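Long-range contacts in phosphoribosylaminoimidazole-succinocarboxamide synthase (Saccharomyces cerevisiae, PDB 1OBD), which catalyses the ATP-dependent joining of CAIR (4-carboxy-5-aminoimidazole ribotide) and L-aspartate into SAICAR, a step of de novo purine biosynthesis: residues Pro116-Val121 and Asp215-Phe220; Glu185-Arg190 and Asn227-Val232. One frame throughout, in Å; residues are numbered along the deposited sequence. Where two conformers were deposited one is given.

Contact 1: residues Pro116-Val121 and Asp215-Phe220; sequences PLEVIV and DTKFEF. With ATP (adenosine-5'-triphosphate), chain B.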
loop_
_atom_site.group_PDB
_atom_site.type_symbol
_atom_site.label_atom_id
_atom_site.label_comp_id
_atom_site.label_asym_id
_atom_site.label_seq_id
_atom_site.Cartn_x
_atom_site.Cartn_y
_atom_site.Cartn_z
ATOM N N PRO A 116 -0.557 3.958 -16.153
ATOM C CA PRO A 116 0.281 2.774 -15.904
ATOM C C PRO A 116 1.702 3.110 -15.487
ATOM O O PRO A 116 2.685 3.046 -16.226
ATOM C CB PRO A 116 0.215 2.038 -17.227
ATOM C CG PRO A 116 0.062 3.099 -18.238
ATOM C CD PRO A 116 -0.744 4.200 -17.604
ATOM N N LEU A 117 1.790 3.468 -14.220
ATOM C CA LEU A 117 2.974 3.898 -13.565
ATOM C C LEU A 117 2.858 3.616 -12.062
ATOM O O LEU A 117 1.807 3.820 -11.462
ATOM C CB LEU A 117 3.039 5.373 -13.844
ATOM C CG LEU A 117 4.320 6.049 -13.589
ATOM C CD1 LEU A 117 5.492 5.501 -14.420
ATOM C CD2 LEU A 117 4.193 7.541 -13.825
ATOM N N GLU A 118 3.929 3.124 -11.433
ATOM C CA GLU A 118 3.992 3.031 -9.984
ATOM C C GLU A 118 4.621 4.315 -9.463
ATOM O O GLU A 118 5.791 4.613 -9.743
ATOM C CB GLU A 118 4.753 1.793 -9.515
ATOM C CG GLU A 118 4.035 0.498 -9.810
ATOM C CD GLU A 118 4.829 -0.718 -9.382
ATOM O OE1 GLU A 118 6.067 -0.619 -9.324
ATOM O OE2 GLU A 118 4.230 -1.776 -9.095
ATOM N N VAL A 119 3.842 5.107 -8.752
ATOM C CA VAL A 119 4.263 6.444 -8.344
ATOM C C VAL A 119 4.806 6.406 -6.932
ATOM O O VAL A 119 4.089 6.574 -5.965
ATOM C CB VAL A 119 3.177 7.471 -8.541
ATOM C CG1 VAL A 119 3.662 8.865 -8.140
ATOM C CG2 VAL A 119 2.657 7.445 -9.976
ATOM N N ILE A 120 6.087 6.103 -6.833
ATOM C CA ILE A 120 6.763 6.029 -5.544
ATOM C C ILE A 120 7.235 7.445 -5.189
ATOM O O ILE A 120 7.802 8.158 -6.031
ATOM C CB ILE A 120 7.955 5.072 -5.591
ATOM C CG1 ILE A 120 7.521 3.652 -5.875
ATOM C CG2 ILE A 120 8.738 5.137 -4.301
ATOM C CD1 ILE A 120 8.719 2.788 -6.241
ATOM N N VAL A 121 7.007 7.832 -3.953
ATOM C CA VAL A 121 7.580 9.020 -3.375
ATOM C C VAL A 121 8.443 8.566 -2.212
ATOM O O VAL A 121 8.007 7.776 -1.353
ATOM C CB VAL A 121 6.503 10.004 -2.889
ATOM C CG1 VAL A 121 7.157 11.212 -2.252
ATOM C CG2 VAL A 121 5.623 10.386 -4.056
ATOM N N ASP A 215 8.711 5.885 2.615
ATOM C CA ASP A 215 8.376 5.987 1.225
ATOM C C ASP A 215 7.024 5.333 1.051
ATOM O O ASP A 215 6.563 4.612 1.933
ATOM C CB ASP A 215 9.443 5.377 0.311
ATOM C CG ASP A 215 9.776 3.985 0.659
ATOM O OD1 ASP A 215 10.964 3.715 0.988
ATOM O OD2 ASP A 215 8.911 3.111 0.606
ATOM N N THR A 216 6.390 5.594 -0.069
ATOM C CA THR A 216 5.122 4.996 -0.381
ATOM C C THR A 216 4.961 4.866 -1.888
ATOM O O THR A 216 5.548 5.631 -2.652
ATOM C CB THR A 216 3.988 5.796 0.235
ATOM O OG1 THR A 216 2.814 4.978 0.310
ATOM C CG2 THR A 216 3.564 7.018 -0.583
ATOM N N LYS A 217 4.135 3.915 -2.308
ATOM C CA LYS A 217 3.782 3.677 -3.687
ATOM C C LYS A 217 2.318 3.977 -3.884
ATOM O O LYS A 217 1.451 3.296 -3.330
ATOM C CB LYS A 217 4.078 2.237 -4.070
ATOM C CG LYS A 217 3.851 1.940 -5.509
ATOM C CD LYS A 217 4.342 0.509 -5.887
ATOM C CE LYS A 217 3.659 -0.587 -5.097
ATOM N NZ LYS A 217 2.224 -0.695 -5.511
ATOM N N PHE A 218 2.063 4.973 -4.706
ATOM C CA PHE A 218 0.716 5.297 -5.126
ATOM C C PHE A 218 0.456 4.817 -6.537
ATOM O O PHE A 218 1.378 4.724 -7.367
ATOM C CB PHE A 218 0.504 6.813 -5.188
ATOM C CG PHE A 218 0.588 7.562 -3.858
ATOM C CD1 PHE A 218 -0.288 7.314 -2.822
ATOM C CD2 PHE A 218 1.523 8.566 -3.670
ATOM C CE1 PHE A 218 -0.194 8.049 -1.627
ATOM C CE2 PHE A 218 1.588 9.293 -2.485
ATOM C CZ PHE A 218 0.742 9.050 -1.486
ATOM N N GLU A 219 -0.812 4.561 -6.844
ATOM C CA GLU A 219 -1.246 4.468 -8.211
ATOM C C GLU A 219 -2.397 5.443 -8.407
ATOM O O GLU A 219 -3.208 5.697 -7.498
ATOM C CB GLU A 219 -1.665 3.053 -8.592
ATOM C CG GLU A 219 -0.515 2.054 -8.665
ATOM C CD GLU A 219 -0.970 0.673 -9.100
ATOM O OE1 GLU A 219 -0.150 -0.267 -9.036
ATOM O OE2 GLU A 219 -2.163 0.519 -9.463
ATOM N N PHE A 220 -2.460 5.975 -9.612
ATOM C CA PHE A 220 -3.450 6.963 -10.011
ATOM C C PHE A 220 -4.199 6.543 -11.255
ATOM O O PHE A 220 -3.653 5.854 -12.112
ATOM C CB PHE A 220 -2.783 8.331 -10.261
ATOM C CG PHE A 220 -2.156 8.914 -9.039
ATOM C CD1 PHE A 220 -2.918 9.594 -8.126
ATOM C CD2 PHE A 220 -0.811 8.776 -8.807
ATOM C CE1 PHE A 220 -2.359 10.139 -7.014
ATOM C CE2 PHE A 220 -0.233 9.299 -7.684
ATOM C CZ PHE A 220 -1.010 10.000 -6.785
HETATM P PG ATP B . 0.411 -6.704 -5.675
HETATM O O1G ATP B . 0.007 -7.508 -4.485
HETATM O O2G ATP B . -0.009 -5.226 -5.545
HETATM O O3G ATP B . 1.932 -6.817 -5.841
HETATM P PB ATP B . -1.402 -6.721 -7.830
HETATM O O1B ATP B . -1.689 -7.628 -8.963
HETATM O O2B ATP B . -1.104 -5.282 -8.228
HETATM O O3B ATP B . -0.235 -7.376 -6.997
HETATM P PA ATP B . -3.548 -5.623 -6.266
HETATM O O1A ATP B . -4.138 -6.101 -5.005
HETATM O O2A ATP B . -2.714 -4.364 -6.084
HETATM O O3A ATP B . -2.636 -6.795 -6.820
HETATM O "O5'" ATP B . -4.680 -5.466 -7.370
HETATM C "C5'" ATP B . -5.105 -4.182 -7.749
HETATM C "C4'" ATP B . -5.214 -4.138 -9.262
HETATM O "O4'" ATP B . -6.179 -3.183 -9.616
HETATM C "C3'" ATP B . -3.919 -3.667 -9.856
HETATM O "O3'" ATP B . -3.844 -4.235 -11.160
HETATM C "C2'" ATP B . -4.094 -2.146 -9.853
HETATM O "O2'" ATP B . -3.316 -1.396 -10.736
HETATM C "C1'" ATP B . -5.551 -2.071 -10.257
HETATM N N9 ATP B . -6.406 -0.957 -9.790
HETATM C C8 ATP B . -6.218 -0.300 -8.604
HETATM N N7 ATP B . -7.206 0.565 -8.483
HETATM C C5 ATP B . -8.035 0.536 -9.568
HETATM C C6 ATP B . -9.185 1.203 -10.000
HETATM N N6 ATP B . -9.939 2.008 -9.269
HETATM N N1 ATP B . -9.730 0.870 -11.214
HETATM C C2 ATP B . -9.192 -0.113 -11.986
HETATM N N3 ATP B . -8.068 -0.777 -11.591
HETATM C C4 ATP B . -7.508 -0.453 -10.402
HETATM O O HOH W 1 -0.363 5.592 -11.534
#

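Contact 2: residues Glu185-Arg190 and Asn227-Val232; sequences EDLSRR and NEIILV. With ATP (adenosine-5'-triphosphate), chain B.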
loop_
_atom_site.group_PDB
_atom_site.type_symbol
_atom_site.label_atom_id
_atom_site.label_comp_id
_atom_site.label_asym_id
_atom_site.label_seq_id
_atom_site.Cartn_x
_atom_site.Cartn_y
_atom_site.Cartn_z
ATOM N N GLU A 185 4.429 13.746 -20.831
ATOM C CA GLU A 185 5.129 14.675 -19.979
ATOM C C GLU A 185 4.192 15.417 -19.048
ATOM O O GLU A 185 4.484 15.551 -17.854
ATOM C CB GLU A 185 5.947 15.665 -20.806
ATOM C CG GLU A 185 6.994 16.403 -19.994
ATOM C CD GLU A 185 7.562 17.584 -20.744
ATOM O OE1 GLU A 185 7.964 18.556 -20.075
ATOM O OE2 GLU A 185 7.576 17.532 -21.992
ATOM N N ASP A 186 3.060 15.902 -19.544
ATOM C CA ASP A 186 2.257 16.716 -18.665
ATOM C C ASP A 186 1.604 15.816 -17.594
ATOM O O ASP A 186 1.516 16.164 -16.447
ATOM C CB ASP A 186 1.270 17.628 -19.397
ATOM C CG ASP A 186 0.681 18.632 -18.462
ATOM O OD1 ASP A 186 -0.553 18.581 -18.224
ATOM O OD2 ASP A 186 1.427 19.471 -17.910
ATOM N N LEU A 187 1.168 14.648 -17.963
ATOM C CA LEU A 187 0.539 13.779 -17.028
ATOM C C LEU A 187 1.544 13.291 -15.924
ATOM O O LEU A 187 1.231 13.252 -14.712
ATOM C CB LEU A 187 -0.087 12.640 -17.782
ATOM C CG LEU A 187 -0.939 11.781 -16.903
ATOM C CD1 LEU A 187 -2.021 12.644 -16.152
ATOM C CD2 LEU A 187 -1.573 10.721 -17.795
ATOM N N SER A 188 2.751 12.917 -16.334
ATOM C CA SER A 188 3.785 12.573 -15.378
ATOM C C SER A 188 4.086 13.704 -14.427
ATOM O O SER A 188 4.303 13.468 -13.253
ATOM C CB SER A 188 5.089 12.126 -16.080
ATOM O OG SER A 188 5.788 11.317 -15.175
ATOM N N ARG A 189 4.138 14.927 -14.935
ATOM C CA ARG A 189 4.412 16.071 -14.101
ATOM C C ARG A 189 3.296 16.235 -13.068
ATOM O O ARG A 189 3.567 16.497 -11.898
ATOM C CB ARG A 189 4.555 17.328 -14.983
ATOM C CG ARG A 189 4.765 18.668 -14.314
ATOM C CD ARG A 189 4.723 19.851 -15.313
ATOM N NE ARG A 189 3.722 20.868 -14.967
ATOM C CZ ARG A 189 2.401 20.712 -15.083
ATOM N NH1 ARG A 189 1.896 19.572 -15.536
ATOM N NH2 ARG A 189 1.585 21.725 -14.809
ATOM N N ARG A 190 2.053 16.082 -13.500
ATOM C CA ARG A 190 0.915 16.283 -12.616
ATOM C C ARG A 190 0.893 15.206 -11.533
ATOM O O ARG A 190 0.636 15.519 -10.363
ATOM C CB ARG A 190 -0.391 16.271 -13.392
ATOM C CG ARG A 190 -0.650 17.479 -14.264
ATOM C CD ARG A 190 -1.794 17.274 -15.212
ATOM N NE ARG A 190 -3.071 17.140 -14.524
ATOM C CZ ARG A 190 -4.180 16.682 -15.076
ATOM N NH1 ARG A 190 -4.209 16.274 -16.332
ATOM N NH2 ARG A 190 -5.282 16.652 -14.370
ATOM N N ASN A 227 -10.805 15.584 -16.602
ATOM C CA ASN A 227 -9.358 15.788 -16.513
ATOM C C ASN A 227 -8.857 15.839 -15.075
ATOM O O ASN A 227 -8.020 16.660 -14.706
ATOM C CB ASN A 227 -8.933 17.069 -17.277
ATOM C CG ASN A 227 -7.429 17.153 -17.505
ATOM O OD1 ASN A 227 -6.840 18.255 -17.566
ATOM N ND2 ASN A 227 -6.794 16.024 -17.624
ATOM N N GLU A 228 -9.361 14.938 -14.252
ATOM C CA GLU A 228 -8.961 14.867 -12.866
ATOM C C GLU A 228 -8.188 13.592 -12.610
ATOM O O GLU A 228 -8.551 12.522 -13.050
ATOM C CB GLU A 228 -10.151 14.837 -11.936
ATOM C CG GLU A 228 -10.949 16.126 -11.805
ATOM C CD GLU A 228 -12.159 15.902 -10.931
ATOM O OE1 GLU A 228 -12.216 16.419 -9.784
ATOM O OE2 GLU A 228 -13.070 15.178 -11.371
ATOM N N ILE A 229 -7.104 13.733 -11.902
ATOM C CA ILE A 229 -6.354 12.610 -11.402
ATOM C C ILE A 229 -7.075 12.024 -10.193
ATOM O O ILE A 229 -7.594 12.730 -9.322
ATOM C CB ILE A 229 -4.899 12.987 -11.134
ATOM C CG1 ILE A 229 -4.206 13.368 -12.447
ATOM C CG2 ILE A 229 -4.164 11.824 -10.514
ATOM C CD1 ILE A 229 -3.002 14.269 -12.230
ATOM N N ILE A 230 -7.128 10.699 -10.152
ATOM C CA ILE A 230 -7.841 9.949 -9.128
ATOM C C ILE A 230 -6.892 9.057 -8.371
ATOM O O ILE A 230 -6.122 8.308 -8.970
ATOM C CB ILE A 230 -8.906 9.038 -9.769
ATOM C CG1 ILE A 230 -9.684 9.739 -10.889
ATOM C CG2 ILE A 230 -9.801 8.410 -8.729
ATOM C CD1 ILE A 230 -10.559 10.829 -10.453
ATOM N N LEU A 231 -6.950 9.109 -7.054
ATOM C CA LEU A 231 -6.170 8.225 -6.234
ATOM C C LEU A 231 -6.894 6.897 -6.202
ATOM O O LEU A 231 -8.079 6.804 -5.854
ATOM C CB LEU A 231 -6.025 8.814 -4.827
ATOM C CG LEU A 231 -5.154 8.056 -3.828
ATOM C CD1 LEU A 231 -3.756 7.920 -4.331
ATOM C CD2 LEU A 231 -5.276 8.691 -2.488
ATOM N N VAL A 232 -6.176 5.852 -6.580
ATOM C CA VAL A 232 -6.725 4.512 -6.691
ATOM C C VAL A 232 -5.848 3.567 -5.898
ATOM O O VAL A 232 -5.004 3.956 -5.127
ATOM C CB VAL A 232 -6.903 4.065 -8.151
ATOM C CG1 VAL A 232 -7.764 5.075 -8.966
ATOM C CG2 VAL A 232 -5.549 3.854 -8.865
HETATM P PG ATP B . 0.411 -6.704 -5.675
HETATM O O1G ATP B . 0.007 -7.508 -4.485
HETATM O O2G ATP B . -0.009 -5.226 -5.545
HETATM O O3G ATP B . 1.932 -6.817 -5.841
HETATM P PB ATP B . -1.402 -6.721 -7.830
HETATM O O1B ATP B . -1.689 -7.628 -8.963
HETATM O O2B ATP B . -1.104 -5.282 -8.228
HETATM O O3B ATP B . -0.235 -7.376 -6.997
HETATM P PA ATP B . -3.548 -5.623 -6.266
HETATM O O1A ATP B . -4.138 -6.101 -5.005
HETATM O O2A ATP B . -2.714 -4.364 -6.084
HETATM O O3A ATP B . -2.636 -6.795 -6.820
HETATM O "O5'" ATP B . -4.680 -5.466 -7.370
HETATM C "C5'" ATP B . -5.105 -4.182 -7.749
HETATM C "C4'" ATP B . -5.214 -4.138 -9.262
HETATM O "O4'" ATP B . -6.179 -3.183 -9.616
HETATM C "C3'" ATP B . -3.919 -3.667 -9.856
HETATM O "O3'" ATP B . -3.844 -4.235 -11.160
HETATM C "C2'" ATP B . -4.094 -2.146 -9.853
HETATM O "O2'" ATP B . -3.316 -1.396 -10.736
HETATM C "C1'" ATP B . -5.551 -2.071 -10.257
HETATM N N9 ATP B . -6.406 -0.957 -9.790
HETATM C C8 ATP B . -6.218 -0.300 -8.604
HETATM N N7 ATP B . -7.206 0.565 -8.483
HETATM C C5 ATP B . -8.035 0.536 -9.568
HETATM C C6 ATP B . -9.185 1.203 -10.000
HETATM N N6 ATP B . -9.939 2.008 -9.269
HETATM N N1 ATP B . -9.730 0.870 -11.214
HETATM C C2 ATP B . -9.192 -0.113 -11.986
HETATM N N3 ATP B . -8.068 -0.777 -11.591
HETATM C C4 ATP B . -7.508 -0.453 -10.402
#

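Contact 1: residues Pro116-Val121 and Asp215-Phe220
Thr-216 O is gripped twice by the opposite strand: Val-121 N donates to it at 2.9 Å, and the Ile-120 CA approaches at 3.2 Å as a CA-H...O contact. Thr-216 N returns a bond to Val-121 O, and Val-119 with Phe-218 forms the next hydrogen-bonded pair of this antiparallel ladder, the two residues exchanging both backbone bonds. Past this pair a water continues the pairing: it bridges Leu-117 O (2.8 Å) and Phe-220 N (2.9 Å), accepting from the latter. On one face of the sheet, Val-119 meets Phe-220 through its branch point. CB lies in the ring plane at its edge, and CG1, anti to the backbone N (chi1 -179°), spreads the two methyls along that edge, CG1 3.9 Å from CE2 and CG2 beside CD2. Helix 185-208 covers this largely apolar face, Ala-195 and Tyr-199 touching Val-121. The other face carries Ile-120, whose CG1 lies 4.1 Å from Lys-217 CG. In the conformer given, Glu-118 stretches across the methylenes of Lys-217, but its OE1 is bonded to Ser-162. Glu-219 reaches from the strand to the nucleotide, where OE2 accepts a 2.6 Å bond from ATP O2'; a magnesium ion lies about 4 Å from its side chain. The chemistry implies a division of labour: backbone bonds and a largely apolar, helix-covered face fix the strands, and a carboxylate carried by that framework holds the ribose.

Contact 2: residues Glu185-Arg190 and Asn227-Val232
Arg-190 reaches from its helix over Ile-229 to the backbone of Asn-227, and its atoms can be followed outward one by one. CB comes first, 3.5 Å from Ile-229 CD1 in the isoleucine conformer given. Beyond it the chain runs extended to CD and then bends at chi3 (66°), which folds the head back over the isoleucine: NE is 3.7 Å from the same CD1, and Ile-229 CG1 lies 3.9 Å above the guanidinium plane, displaced toward its rim. One face of the flat cation therefore rests on the isoleucine side chain. The edge does the polar work. NH2 donates to Asn-227 O at 2.8 Å. The bond is bent at the hydrogen (139°); the donor stands above the carbonyl plane, and the acceptor is tilted slightly from the guanidinium plane. Asn-227 belongs to a G1 beta bulge, so the arginine grips the backbone where the turn passes into strand 228-232. Shortened to alanine, the residue would have no guanidinium, and Asn-227 O is likely to lose this donor while one side of Ile-229 is uncovered. Leu-187, one helical turn earlier, adds a looser touch, its CD1 4.4 Å from Ile-229 CD1. The neighbours complete the seam: Leu-187 packs on Ile-115 and Ile-222 and Ile-229 on Phe-220, while Ser-188 is turned to helix 176-183. The first turns of helix 185-208 thus lie over one face of the mixed sheet, at 48° to strand 228-232, which runs inward until Val-232 CB meets ATP N7 at 3.5 Å.

In the fold
The two contacts illustrate how one sheet changes chemistry from core to surface. Contact 1 is buried and joins two central strands by regular backbone pairing; contact 2 lies at the surface and joins a helix to a strand mainly through one arginine and an isoleucine. They share elements nonetheless. Strand 211-223 stands between strands 113-122 and 228-245, and helix 185-208, which begins in contact 2, later covers the largely apolar face of contact 1. They meet directly where Phe-220 CD1 packs on Ile-229 CG2 (3.5 Å) and where Glu-219 O probably accepts from Val-232 N. Both reach ATP, contact 1 at the ribose and contact 2 at the adenine.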